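Glucosamine-6-phosphate deaminase (Bacillus subtilis, PDB 2BKX) belongs to the glucosamine-6-phosphate isomerase/6-phosphogluconolactonase family, has a Rossmann-like alpha/beta fold and holds fructose -6-phosphate in a pocket. Local coordinates at residues 127-132 / 185-190; 190-195 / 226-231; 32-37 / 61-66; 131-136 / 218-223. One frame throughout, in Å; residues are numbered along the deposited sequence.

Contact 1 (127-132 / 185-190); sequences DIQLLG and QTILSS. With F6R (fructose -6-phosphate), chain C.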
loop_
_atom_site.group_PDB
_atom_site.type_symbol
_atom_site.label_atom_id
_atom_site.label_comp_id
_atom_site.label_asym_id
_atom_site.label_seq_id
_atom_site.Cartn_x
_atom_site.Cartn_y
_atom_site.Cartn_z
ATOM N N ASP A 127 -1.759 0.242 -12.964
ATOM C CA ASP A 127 -3.145 0.368 -13.335
ATOM C C ASP A 127 -4.045 0.708 -12.143
ATOM O O ASP A 127 -5.079 1.373 -12.271
ATOM C CB ASP A 127 -3.642 -0.887 -14.048
ATOM C CG ASP A 127 -3.018 -1.027 -15.405
ATOM O OD1 ASP A 127 -3.477 -0.287 -16.292
ATOM O OD2 ASP A 127 -2.022 -1.806 -15.570
ATOM N N ILE A 128 -3.680 0.163 -10.977
ATOM C CA ILE A 128 -4.317 0.561 -9.731
ATOM C C ILE A 128 -3.255 0.516 -8.648
ATOM O O ILE A 128 -2.365 -0.323 -8.722
ATOM C CB ILE A 128 -5.515 -0.332 -9.349
ATOM C CG1 ILE A 128 -6.351 0.296 -8.220
ATOM C CG2 ILE A 128 -5.046 -1.757 -9.016
ATOM C CD1 ILE A 128 -7.659 -0.457 -8.004
ATOM N N GLN A 129 -3.360 1.408 -7.662
ATOM C CA GLN A 129 -2.421 1.403 -6.534
ATOM C C GLN A 129 -3.257 1.362 -5.264
ATOM O O GLN A 129 -3.986 2.313 -4.964
ATOM C CB GLN A 129 -1.524 2.634 -6.548
ATOM C CG GLN A 129 -0.599 2.728 -5.348
ATOM C CD GLN A 129 0.436 1.637 -5.315
ATOM O OE1 GLN A 129 1.327 1.622 -6.168
ATOM N NE2 GLN A 129 0.379 0.749 -4.312
ATOM N N LEU A 130 -3.154 0.244 -4.526
ATOM C CA LEU A 130 -3.714 0.126 -3.197
ATOM C C LEU A 130 -2.818 0.853 -2.178
ATOM O O LEU A 130 -1.593 0.764 -2.231
ATOM C CB LEU A 130 -3.848 -1.346 -2.806
ATOM C CG LEU A 130 -4.713 -2.372 -3.526
ATOM C CD1 LEU A 130 -4.761 -3.706 -2.743
ATOM C CD2 LEU A 130 -6.037 -1.830 -3.734
ATOM N N LEU A 131 -3.449 1.582 -1.265
ATOM C CA LEU A 131 -2.756 2.297 -0.216
ATOM C C LEU A 131 -3.463 2.066 1.104
ATOM O O LEU A 131 -4.670 1.833 1.155
ATOM C CB LEU A 131 -2.808 3.821 -0.447
ATOM C CG LEU A 131 -2.157 4.366 -1.651
ATOM C CD1 LEU A 131 -2.383 5.883 -1.753
ATOM C CD2 LEU A 131 -0.659 4.055 -1.682
ATOM N N GLY A 132 -2.689 2.144 2.162
ATOM C CA GLY A 132 -3.246 2.439 3.491
ATOM C C GLY A 132 -2.808 3.833 3.914
ATOM O O GLY A 132 -2.220 4.576 3.110
ATOM N N GLN A 185 5.358 10.893 -5.874
ATOM C CA GLN A 185 5.134 10.990 -7.299
ATOM C C GLN A 185 4.976 9.602 -7.927
ATOM O O GLN A 185 4.187 9.397 -8.854
ATOM C CB GLN A 185 6.249 11.772 -7.992
ATOM C CG GLN A 185 6.069 11.882 -9.476
ATOM C CD GLN A 185 4.859 12.651 -9.870
ATOM O OE1 GLN A 185 4.806 13.842 -9.663
ATOM N NE2 GLN A 185 3.888 11.977 -10.483
ATOM N N THR A 186 5.714 8.623 -7.416
ATOM C CA THR A 186 5.566 7.245 -7.889
ATOM C C THR A 186 4.110 6.762 -7.714
ATOM O O THR A 186 3.501 6.127 -8.594
ATOM C CB THR A 186 6.501 6.276 -7.114
ATOM O OG1 THR A 186 7.768 6.898 -6.860
ATOM C CG2 THR A 186 6.690 5.004 -7.892
ATOM N N ILE A 187 3.551 7.073 -6.548
ATOM C CA ILE A 187 2.150 6.719 -6.244
ATOM C C ILE A 187 1.150 7.491 -7.137
ATOM O O ILE A 187 0.219 6.915 -7.726
ATOM C CB ILE A 187 1.879 6.959 -4.755
ATOM C CG1 ILE A 187 2.688 5.961 -3.906
ATOM C CG2 ILE A 187 0.354 6.958 -4.422
ATOM C CD1 ILE A 187 2.760 6.328 -2.429
ATOM N N LEU A 188 1.383 8.795 -7.284
ATOM C CA LEU A 188 0.486 9.655 -8.054
ATOM C C LEU A 188 0.473 9.310 -9.533
ATOM O O LEU A 188 -0.477 9.647 -10.230
ATOM C CB LEU A 188 0.856 11.115 -7.892
ATOM C CG LEU A 188 0.518 11.735 -6.557
ATOM C CD1 LEU A 188 1.091 13.131 -6.473
ATOM C CD2 LEU A 188 -0.997 11.756 -6.276
ATOM N N SER A 189 1.518 8.650 -10.037
ATOM C CA SER A 189 1.539 8.211 -11.429
ATOM C C SER A 189 0.604 7.052 -11.738
ATOM O O SER A 189 0.399 6.731 -12.902
ATOM C CB SER A 189 2.966 7.886 -11.816
ATOM O OG SER A 189 3.733 9.084 -11.818
ATOM N N SER A 190 0.017 6.434 -10.719
ATOM C CA SER A 190 -0.916 5.356 -10.949
ATOM C C SER A 190 -2.108 5.867 -11.733
ATOM O O SER A 190 -2.547 7.018 -11.544
ATOM C CB SER A 190 -1.436 4.803 -9.652
ATOM O OG SER A 190 -2.253 3.657 -9.893
HETATM C C1 F6R C . 1.663 -0.332 3.336
HETATM C C2 F6R C . 2.233 1.033 3.670
HETATM C C3 F6R C . 1.893 1.859 4.918
HETATM C C4 F6R C . 0.624 1.382 5.652
HETATM C C5 F6R C . 0.273 2.222 6.869
HETATM C C6 F6R C . -0.955 1.679 7.590
HETATM O O1 F6R C . 2.451 -1.019 2.345
HETATM O O2 F6R C . 2.981 1.518 2.850
HETATM O O3 F6R C . 1.632 3.192 4.515
HETATM O O4 F6R C . -0.461 1.415 4.731
HETATM O O5 F6R C . 1.368 2.333 7.771
HETATM O O6 F6R C . -0.631 0.393 8.138
HETATM P P F6R C . -1.800 -0.513 8.737
HETATM O O1P F6R C . -2.641 -0.956 7.572
HETATM O O2P F6R C . -2.585 0.380 9.661
HETATM O O3P F6R C . -1.141 -1.665 9.424
HETATM O O HOH W 1 1.651 3.424 -8.251
#
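The flat group here is the carboxamide of Q129, whose CB meets S190 and whose CG lies near I187. L130 O lies in the amide plane, 1° out of it, and NE2 donates to it over 2.9 Å. OE1 takes a proton from a water, which also donates to T186 O. These two bonds hold the amide and fix its rotation. The contact sets helix 184-188 and the loop after it against strand 128-131 in the Rossmann-like alpha/beta fold. The chain of Q129 leaves with CG anti to the backbone N (chi1 176°). It then bends at chi2, 66°, which turns CD aside. S190 approaches near the root of this chain, its OG 3.6 Å from Q129 CB. That hydroxyl is 3.4 Å from Q129 N, but the angle is poor and the two are not bonded. S190 OG is instead hydrogen-bonded to T126 OG1 and R192 O. D127 OD1 forms a salt bridge with K27, and OD2 accepts from the backbone N of V31. Further along, L131 and I187 cross obliquely. Both are buried, and both also touch I193 and L66. I187 CG2 sits at the fork of L131, 4.0 Å from CD1 and 4.1 Å from CD2.

Contact 2 (190-195 / 226-231); sequences SKRILL and HSDVTV
I193 lays its CD1 over one face of the H226 ring, a CH-pi contact. The methyl stands 3.6 Å from the ring centroid and 20° off the ring normal, offset toward the rim on the ND1 side. ND1 itself gives a weak hydrogen bond to L188 O. Two residues on from H226, D228 meets R192. Their side chains slant across each other, with the guanidinium and carboxylate planes 23° apart. The side chains come closest through carbon, R192 CG to D228 OD2 at 3.6 Å. NE is 4.2 Å from OD1, which lies well out of the guanidinium plane, so only the charges attract. A water in that plane accepts from R192 NE at 3.0 Å and is also close to D228 OD1 and T230 OG1. L195 and V231 instead lie side by side and point the same way, CD2 to CG1 4.0 Å, on the same sheet face as I193 and V229. L194 and T230 take the other face. The backbones are joined by three bonds: I193 N to D228 O, T230 N to I193 O, and L195 N to T230 O at 2.8 Å. Parallel neighbours linked through helix 203-211 form a beta-alpha-beta crossover, the repeating unit of Rossmann-like folds.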
loop_
_atom_site.group_PDB
_atom_site.type_symbol
_atom_site.label_atom_id
_atom_site.label_comp_id
_atom_site.label_asym_id
_atom_site.label_seq_id
_atom_site.Cartn_x
_atom_site.Cartn_y
_atom_site.Cartn_z
ATOM N N SER A 190 0.017 6.434 -10.719
ATOM C CA SER A 190 -0.916 5.356 -10.949
ATOM C C SER A 190 -2.108 5.867 -11.733
ATOM O O SER A 190 -2.547 7.018 -11.544
ATOM C CB SER A 190 -1.436 4.803 -9.652
ATOM O OG SER A 190 -2.253 3.657 -9.893
ATOM N N LYS A 191 -2.712 4.996 -12.511
ATOM C CA LYS A 191 -3.942 5.374 -13.196
ATOM C C LYS A 191 -5.113 5.547 -12.201
ATOM O O LYS A 191 -6.016 6.327 -12.432
ATOM C CB LYS A 191 -4.299 4.305 -14.233
ATOM C CG LYS A 191 -3.487 4.342 -15.513
ATOM C CD LYS A 191 -4.043 3.296 -16.540
ATOM C CE LYS A 191 -3.856 3.702 -18.015
ATOM N NZ LYS A 191 -4.140 2.514 -18.949
ATOM N N ARG A 192 -5.103 4.791 -11.123
ATOM C CA ARG A 192 -6.236 4.713 -10.211
ATOM C C ARG A 192 -5.713 4.404 -8.821
ATOM O O ARG A 192 -4.878 3.509 -8.686
ATOM C CB ARG A 192 -7.198 3.595 -10.629
ATOM C CG ARG A 192 -8.447 3.545 -9.848
ATOM C CD ARG A 192 -9.400 2.485 -10.320
ATOM N NE ARG A 192 -10.622 2.571 -9.515
ATOM C CZ ARG A 192 -11.684 1.807 -9.686
ATOM N NH1 ARG A 192 -11.688 0.864 -10.600
ATOM N NH2 ARG A 192 -12.738 1.994 -8.915
ATOM N N ILE A 193 -6.213 5.130 -7.819
ATOM C CA ILE A 193 -5.791 4.907 -6.445
ATOM C C ILE A 193 -6.958 4.397 -5.617
ATOM O O ILE A 193 -8.068 4.902 -5.752
ATOM C CB ILE A 193 -5.158 6.182 -5.846
ATOM C CG1 ILE A 193 -3.783 6.435 -6.584
ATOM C CG2 ILE A 193 -4.904 6.049 -4.336
ATOM C CD1 ILE A 193 -3.132 7.694 -6.349
ATOM N N LEU A 194 -6.691 3.395 -4.787
ATOM C CA LEU A 194 -7.679 2.833 -3.868
ATOM C C LEU A 194 -7.062 2.887 -2.463
ATOM O O LEU A 194 -6.144 2.124 -2.169
ATOM C CB LEU A 194 -8.025 1.394 -4.280
ATOM C CG LEU A 194 -8.968 0.658 -3.336
ATOM C CD1 LEU A 194 -10.258 1.418 -3.151
ATOM C CD2 LEU A 194 -9.208 -0.798 -3.817
ATOM N N LEU A 195 -7.547 3.834 -1.656
ATOM C CA LEU A 195 -7.066 4.070 -0.299
ATOM C C LEU A 195 -8.046 3.420 0.672
ATOM O O LEU A 195 -9.237 3.715 0.665
ATOM C CB LEU A 195 -6.897 5.570 -0.031
ATOM C CG LEU A 195 -6.591 5.976 1.400
ATOM C CD1 LEU A 195 -5.288 5.404 1.889
ATOM C CD2 LEU A 195 -6.578 7.481 1.495
ATOM N N HIS A 226 -5.005 14.003 -7.482
ATOM C CA HIS A 226 -5.151 12.891 -8.421
ATOM C C HIS A 226 -6.592 12.821 -8.943
ATOM O O HIS A 226 -7.541 13.151 -8.237
ATOM C CB HIS A 226 -4.766 11.609 -7.674
ATOM C CG HIS A 226 -4.649 10.410 -8.543
ATOM N ND1 HIS A 226 -3.457 9.865 -8.976
ATOM C CD2 HIS A 226 -5.624 9.621 -9.040
ATOM C CE1 HIS A 226 -3.720 8.819 -9.750
ATOM N NE2 HIS A 226 -5.030 8.661 -9.804
ATOM N N SER A 227 -6.735 12.359 -10.176
ATOM C CA SER A 227 -8.020 12.359 -10.864
ATOM C C SER A 227 -8.913 11.163 -10.633
ATOM O O SER A 227 -10.055 11.118 -11.095
ATOM C CB SER A 227 -7.795 12.544 -12.370
ATOM O OG SER A 227 -6.994 13.685 -12.656
ATOM N N ASP A 228 -8.384 10.134 -9.998
ATOM C CA ASP A 228 -9.182 8.896 -9.802
ATOM C C ASP A 228 -8.779 8.196 -8.502
ATOM O O ASP A 228 -8.030 7.216 -8.501
ATOM C CB ASP A 228 -9.062 7.956 -11.000
ATOM C CG ASP A 228 -10.063 6.794 -10.939
ATOM O OD1 ASP A 228 -10.785 6.696 -9.948
ATOM O OD2 ASP A 228 -10.126 5.990 -11.910
ATOM N N VAL A 229 -9.274 8.744 -7.403
ATOM C CA VAL A 229 -9.010 8.235 -6.066
ATOM C C VAL A 229 -10.305 7.790 -5.431
ATOM O O VAL A 229 -11.259 8.567 -5.342
ATOM C CB VAL A 229 -8.370 9.309 -5.165
ATOM C CG1 VAL A 229 -8.095 8.769 -3.775
ATOM C CG2 VAL A 229 -7.095 9.827 -5.778
ATOM N N THR A 230 -10.334 6.549 -4.937
ATOM C CA THR A 230 -11.452 6.046 -4.169
ATOM C C THR A 230 -10.915 5.779 -2.772
ATOM O O THR A 230 -9.889 5.148 -2.606
ATOM C CB THR A 230 -11.992 4.777 -4.785
ATOM O OG1 THR A 230 -12.465 5.067 -6.092
ATOM C CG2 THR A 230 -13.110 4.120 -3.973
ATOM N N VAL A 231 -11.655 6.227 -1.763
ATOM C CA VAL A 231 -11.267 6.065 -0.361
ATOM C C VAL A 231 -12.374 5.298 0.340
ATOM O O VAL A 231 -13.520 5.779 0.406
ATOM C CB VAL A 231 -11.038 7.422 0.361
ATOM C CG1 VAL A 231 -10.521 7.169 1.747
ATOM C CG2 VAL A 231 -10.144 8.354 -0.428
HETATM O O HOH W 2 -8.266 6.124 -13.962
HETATM O O HOH W 3 -10.295 5.029 -7.757
HETATM O O HOH W 4 -14.351 3.897 -7.583
#

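Contact 3 (32-37 / 61-66); sequences LGLATG and ITTVNL. With F6R (fructose -6-phosphate), chain C.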
loop_
_atom_site.group_PDB
_atom_site.type_symbol
_atom_site.label_atom_id
_atom_site.label_comp_id
_atom_site.label_asym_id
_atom_site.label_seq_id
_atom_site.Cartn_x
_atom_site.Cartn_y
_atom_site.Cartn_z
ATOM N N LEU A 32 -0.549 -4.130 -10.805
ATOM C CA LEU A 32 -1.204 -3.749 -9.567
ATOM C C LEU A 32 -0.159 -3.256 -8.593
ATOM O O LEU A 32 0.810 -3.959 -8.298
ATOM C CB LEU A 32 -1.918 -4.951 -8.905
ATOM C CG LEU A 32 -2.795 -5.845 -9.780
ATOM C CD1 LEU A 32 -3.318 -6.975 -8.907
ATOM C CD2 LEU A 32 -3.906 -5.049 -10.437
ATOM N N GLY A 33 -0.393 -2.080 -8.030
ATOM C CA GLY A 33 0.392 -1.595 -6.915
ATOM C C GLY A 33 -0.232 -2.065 -5.634
ATOM O O GLY A 33 -1.433 -1.864 -5.457
ATOM N N LEU A 34 0.559 -2.679 -4.739
ATOM C CA LEU A 34 0.013 -3.358 -3.579
ATOM C C LEU A 34 0.644 -2.820 -2.297
ATOM O O LEU A 34 1.706 -2.205 -2.313
ATOM C CB LEU A 34 0.239 -4.872 -3.705
ATOM C CG LEU A 34 -0.506 -5.502 -4.898
ATOM C CD1 LEU A 34 -0.158 -6.996 -4.924
ATOM C CD2 LEU A 34 -2.015 -5.309 -4.829
ATOM N N ALA A 35 -0.054 -3.085 -1.199
ATOM C CA ALA A 35 0.287 -2.590 0.126
ATOM C C ALA A 35 0.281 -3.721 1.146
ATOM O O ALA A 35 -0.403 -4.736 0.968
ATOM C CB ALA A 35 -0.744 -1.565 0.559
ATOM N N THR A 36 1.053 -3.559 2.215
ATOM C CA THR A 36 1.037 -4.479 3.337
ATOM C C THR A 36 0.361 -3.811 4.531
ATOM O O THR A 36 -0.367 -2.823 4.369
ATOM C CB THR A 36 2.427 -4.966 3.671
ATOM O OG1 THR A 36 3.183 -3.823 4.092
ATOM C CG2 THR A 36 3.101 -5.638 2.495
ATOM N N GLY A 37 0.579 -4.365 5.714
ATOM C CA GLY A 37 -0.071 -3.869 6.923
ATOM C C GLY A 37 -1.378 -4.572 7.268
ATOM O O GLY A 37 -1.822 -5.506 6.612
ATOM N N ILE A 61 -0.961 -11.067 -14.470
ATOM C CA ILE A 61 -0.763 -9.849 -13.693
ATOM C C ILE A 61 0.700 -9.644 -13.354
ATOM O O ILE A 61 1.489 -10.592 -13.301
ATOM C CB ILE A 61 -1.621 -9.766 -12.389
ATOM C CG1 ILE A 61 -1.103 -10.660 -11.246
ATOM C CG2 ILE A 61 -3.105 -9.970 -12.689
ATOM C CD1 ILE A 61 -1.698 -10.310 -9.884
ATOM N N THR A 62 1.038 -8.381 -13.187
ATOM C CA THR A 62 2.302 -7.954 -12.590
ATOM C C THR A 62 1.970 -7.155 -11.356
ATOM O O THR A 62 0.987 -6.440 -11.362
ATOM C CB THR A 62 3.097 -7.067 -13.584
ATOM O OG1 THR A 62 3.374 -7.846 -14.764
ATOM C CG2 THR A 62 4.365 -6.545 -12.984
ATOM N N THR A 63 2.798 -7.258 -10.310
ATOM C CA THR A 63 2.590 -6.408 -9.129
ATOM C C THR A 63 3.849 -5.699 -8.697
ATOM O O THR A 63 4.971 -6.223 -8.871
ATOM C CB THR A 63 2.011 -7.221 -7.951
ATOM O OG1 THR A 63 2.968 -8.147 -7.436
ATOM C CG2 THR A 63 0.786 -8.002 -8.374
ATOM N N VAL A 64 3.645 -4.509 -8.108
ATOM C CA VAL A 64 4.724 -3.747 -7.480
ATOM C C VAL A 64 4.224 -3.346 -6.089
ATOM O O VAL A 64 3.085 -2.883 -5.925
ATOM C CB VAL A 64 5.172 -2.508 -8.287
ATOM C CG1 VAL A 64 5.819 -2.966 -9.569
ATOM C CG2 VAL A 64 4.035 -1.590 -8.618
ATOM N N ASN A 65 5.070 -3.552 -5.082
ATOM C CA ASN A 65 4.714 -3.184 -3.730
ATOM C C ASN A 65 5.271 -1.811 -3.363
ATOM O O ASN A 65 6.309 -1.376 -3.874
ATOM C CB ASN A 65 5.188 -4.236 -2.720
ATOM C CG ASN A 65 4.088 -5.165 -2.310
ATOM O OD1 ASN A 65 3.539 -5.057 -1.162
ATOM N ND2 ASN A 65 3.697 -6.018 -3.201
ATOM N N LEU A 66 4.588 -1.151 -2.442
ATOM C CA LEU A 66 4.986 0.167 -1.976
ATOM C C LEU A 66 6.335 0.206 -1.318
ATOM O O LEU A 66 7.095 1.159 -1.487
ATOM C CB LEU A 66 3.955 0.712 -0.977
ATOM C CG LEU A 66 2.622 1.160 -1.528
ATOM C CD1 LEU A 66 1.593 1.348 -0.418
ATOM C CD2 LEU A 66 2.766 2.461 -2.284
HETATM C C1 F6R C . 1.663 -0.332 3.336
HETATM C C2 F6R C . 2.233 1.033 3.670
HETATM C C3 F6R C . 1.893 1.859 4.918
HETATM C C4 F6R C . 0.624 1.382 5.652
HETATM C C5 F6R C . 0.273 2.222 6.869
HETATM C C6 F6R C . -0.955 1.679 7.590
HETATM O O1 F6R C . 2.451 -1.019 2.345
HETATM O O2 F6R C . 2.981 1.518 2.850
HETATM O O3 F6R C . 1.632 3.192 4.515
HETATM O O4 F6R C . -0.461 1.415 4.731
HETATM O O5 F6R C . 1.368 2.333 7.771
HETATM O O6 F6R C . -0.631 0.393 8.138
HETATM P P F6R C . -1.800 -0.513 8.737
HETATM O O1P F6R C . -2.641 -0.956 7.572
HETATM O O2P F6R C . -2.585 0.380 9.661
HETATM O O3P F6R C . -1.141 -1.665 9.424
#
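L66, just past the paired residues 62-65, reaches past L34 and A35 to the bound fructose -6-phosphate. Its CB lies 3.9 Å from L34 O and also near F6R O2. CG is anti to the carbonyl carbon (chi1 -73°), which puts it 3.6 Å from the same L34 O. CD1, at the tip, touches A35 CB at 3.9 Å and F6R O2 at 3.6 Å. L131 and M182 pack against the side chain from elsewhere in the fold. The backbone of L66 also takes part, its N donating to L34 O. Three further bonds join the parallel strands: L32 N to T62 O, V64 N to L32 O, and L34 N to V64 O. On one face of the sheet L34 CD1 rests on T63 CG2 at 3.7 Å. N65 lies further along on that face, its ND2 against L34 CB, and its OD1 faces T36 CG2. The hydroxyls of T63 and T62 turn to H99 and R98. Beyond the paired strands, T36 N donates to F6R O1 at 2.9 Å with an N-H...O angle of 166°. G37 CA follows near the phosphate, at backbone angles that call for glycine. The chemistry is divided: main-chain bonds join the strands, a main-chain N-H binds fructose -6-phosphate at O1, and the apolar tip of L66 and the A35 methyl line the pocket beside it.

Contact 4 (131-136 / 218-223); sequences LGIGRN and FPASAL. With F6R (fructose -6-phosphate), chain C.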
loop_
_atom_site.group_PDB
_atom_site.type_symbol
_atom_site.label_atom_id
_atom_site.label_comp_id
_atom_site.label_asym_id
_atom_site.label_seq_id
_atom_site.Cartn_x
_atom_site.Cartn_y
_atom_site.Cartn_z
ATOM N N LEU A 131 -3.449 1.582 -1.265
ATOM C CA LEU A 131 -2.756 2.297 -0.216
ATOM C C LEU A 131 -3.463 2.066 1.104
ATOM O O LEU A 131 -4.670 1.833 1.155
ATOM C CB LEU A 131 -2.808 3.821 -0.447
ATOM C CG LEU A 131 -2.157 4.366 -1.651
ATOM C CD1 LEU A 131 -2.383 5.883 -1.753
ATOM C CD2 LEU A 131 -0.659 4.055 -1.682
ATOM N N GLY A 132 -2.689 2.144 2.162
ATOM C CA GLY A 132 -3.246 2.439 3.491
ATOM C C GLY A 132 -2.808 3.833 3.914
ATOM O O GLY A 132 -2.220 4.576 3.110
ATOM N N ILE A 133 -3.104 4.213 5.147
ATOM C CA ILE A 133 -2.733 5.528 5.670
ATOM C C ILE A 133 -2.143 5.362 7.048
ATOM O O ILE A 133 -2.666 4.618 7.868
ATOM C CB ILE A 133 -3.934 6.513 5.682
ATOM C CG1 ILE A 133 -3.479 7.944 5.846
ATOM C CG2 ILE A 133 -4.986 6.137 6.706
ATOM C CD1 ILE A 133 -4.544 8.996 5.543
ATOM N N GLY A 134 -1.055 6.055 7.297
ATOM C CA GLY A 134 -0.500 6.055 8.627
ATOM C C GLY A 134 -1.353 6.874 9.565
ATOM O O GLY A 134 -2.139 7.742 9.144
ATOM N N ARG A 135 -1.097 6.694 10.852
ATOM C CA ARG A 135 -1.773 7.484 11.846
ATOM C C ARG A 135 -1.484 8.963 11.633
ATOM O O ARG A 135 -2.312 9.817 11.978
ATOM C CB ARG A 135 -1.354 7.057 13.273
ATOM C CG ARG A 135 -1.737 5.658 13.642
ATOM C CD ARG A 135 -1.108 5.263 14.991
ATOM N NE ARG A 135 -1.437 3.876 15.302
ATOM C CZ ARG A 135 -1.045 3.191 16.374
ATOM N NH1 ARG A 135 -1.427 1.928 16.502
ATOM N NH2 ARG A 135 -0.295 3.750 17.319
ATOM N N ASN A 136 -0.306 9.264 11.075
ATOM C CA ASN A 136 0.149 10.597 10.774
ATOM C C ASN A 136 -0.068 11.038 9.319
ATOM O O ASN A 136 0.498 12.031 8.870
ATOM C CB ASN A 136 1.652 10.740 11.094
ATOM C CG ASN A 136 2.522 9.827 10.258
ATOM O OD1 ASN A 136 2.022 9.089 9.404
ATOM N ND2 ASN A 136 3.827 9.878 10.485
ATOM N N PHE A 218 0.992 16.532 5.749
ATOM C CA PHE A 218 0.037 15.414 5.759
ATOM C C PHE A 218 0.087 14.708 4.394
ATOM O O PHE A 218 -0.611 15.099 3.440
ATOM C CB PHE A 218 -1.362 15.926 6.058
ATOM C CG PHE A 218 -2.323 14.857 6.411
ATOM C CD1 PHE A 218 -2.269 14.244 7.634
ATOM C CD2 PHE A 218 -3.283 14.451 5.484
ATOM C CE1 PHE A 218 -3.148 13.241 7.948
ATOM C CE2 PHE A 218 -4.140 13.425 5.762
ATOM C CZ PHE A 218 -4.073 12.805 6.974
ATOM N N PRO A 219 0.995 13.721 4.243
ATOM C CA PRO A 219 1.305 13.159 2.929
ATOM C C PRO A 219 0.104 12.729 2.098
ATOM O O PRO A 219 0.068 12.943 0.894
ATOM C CB PRO A 219 2.259 11.993 3.266
ATOM C CG PRO A 219 2.939 12.436 4.526
ATOM C CD PRO A 219 1.932 13.220 5.282
ATOM N N ALA A 220 -0.888 12.129 2.746
ATOM C CA ALA A 220 -2.049 11.622 2.016
ATOM C C ALA A 220 -2.826 12.761 1.307
ATOM O O ALA A 220 -3.619 12.507 0.420
ATOM C CB ALA A 220 -2.982 10.878 2.938
ATOM N N SER A 221 -2.616 13.997 1.735
ATOM C CA SER A 221 -3.271 15.127 1.098
ATOM C C SER A 221 -2.854 15.313 -0.343
ATOM O O SER A 221 -3.579 15.949 -1.112
ATOM C CB SER A 221 -3.036 16.420 1.891
ATOM O OG SER A 221 -1.749 16.946 1.732
ATOM N N ALA A 222 -1.714 14.739 -0.746
ATOM C CA ALA A 222 -1.329 14.722 -2.143
ATOM C C ALA A 222 -2.406 14.085 -3.018
ATOM O O ALA A 222 -2.528 14.355 -4.215
ATOM C CB ALA A 222 -0.025 13.977 -2.324
ATOM N N LEU A 223 -3.187 13.185 -2.448
ATOM C CA LEU A 223 -4.214 12.492 -3.215
ATOM C C LEU A 223 -5.328 13.418 -3.697
ATOM O O LEU A 223 -6.070 13.068 -4.615
ATOM C CB LEU A 223 -4.815 11.381 -2.359
ATOM C CG LEU A 223 -3.814 10.280 -1.967
ATOM C CD1 LEU A 223 -4.474 9.258 -1.081
ATOM C CD2 LEU A 223 -3.146 9.609 -3.175
HETATM C C1 F6R C . 1.663 -0.332 3.336
HETATM C C2 F6R C . 2.233 1.033 3.670
HETATM C C3 F6R C . 1.893 1.859 4.918
HETATM C C4 F6R C . 0.624 1.382 5.652
HETATM C C5 F6R C . 0.273 2.222 6.869
HETATM C C6 F6R C . -0.955 1.679 7.590
HETATM O O1 F6R C . 2.451 -1.019 2.345
HETATM O O2 F6R C . 2.981 1.518 2.850
HETATM O O3 F6R C . 1.632 3.192 4.515
HETATM O O4 F6R C . -0.461 1.415 4.731
HETATM O O5 F6R C . 1.368 2.333 7.771
HETATM O O6 F6R C . -0.631 0.393 8.138
HETATM P P F6R C . -1.800 -0.513 8.737
HETATM O O1P F6R C . -2.641 -0.956 7.572
HETATM O O2P F6R C . -2.585 0.380 9.661
HETATM O O3P F6R C . -1.141 -1.665 9.424
#
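I133 and F218 meet where the loop after strand 128-131 passes the 3-10 turn 219-223. I133, N136 and F218 bury more surface here than any other residue of the two segments. CG1 of I133 is anti to the backbone N (chi1 -164°). This turns CG1 toward the 3-10 segment; CD1, beyond it, touches A220 CB at 3.6 Å and F218 CZ at 4.1 Å. The I133 and F218 side chains cross at about a right angle. F218 also packs on A205, K208 and L209 of helix 203-211. N136 contributes its backbone: its O lies 3.8 Å from F218 CD1 and 4.0 Å from P219 CD. The N136 side chain looks elsewhere, ND2 to E143 and OD1 to the N of H138, a residue that binds the ligand. At the far end, L131 and L223 reach toward each other tip to tip, their CD1 atoms 4.0 Å apart. S221 OG and S221 N both donate to F218 O, which ties the start of the turn. Across the two segments the contact is one of van der Waals touch. I133 is two-sided: its side chain is in the apolar layer, while its O lies 3.4 Å from F6R C6 and accepts from K202 NZ, so apolar packing and ligand site share one residue.

How the contacts relate
Along the chain contact 3 closes first and contact 1 opens later. Contact 2 starts at S190, where contact 1 ends. Contact 4 starts from 131-136, sharing L131 and G132 with contact 1, and its segments alternate with those of contact 2. Contacts 1, 2 and 3 reach one sheet. Strand 128-131 lies between strands 31-34 and 193-197, with strands 62-69 and 229-234 beyond them. Contact 1 is therefore central: its centre is about 7 Å from that of contact 2 and 9 Å from that of contact 3. The centres of contacts 3 and 4 are about 17 Å apart. Contacts 1, 3 and 4 all touch fructose -6-phosphate; the pocket lies just past the C-terminal ends of strands 31-34 and 128-131.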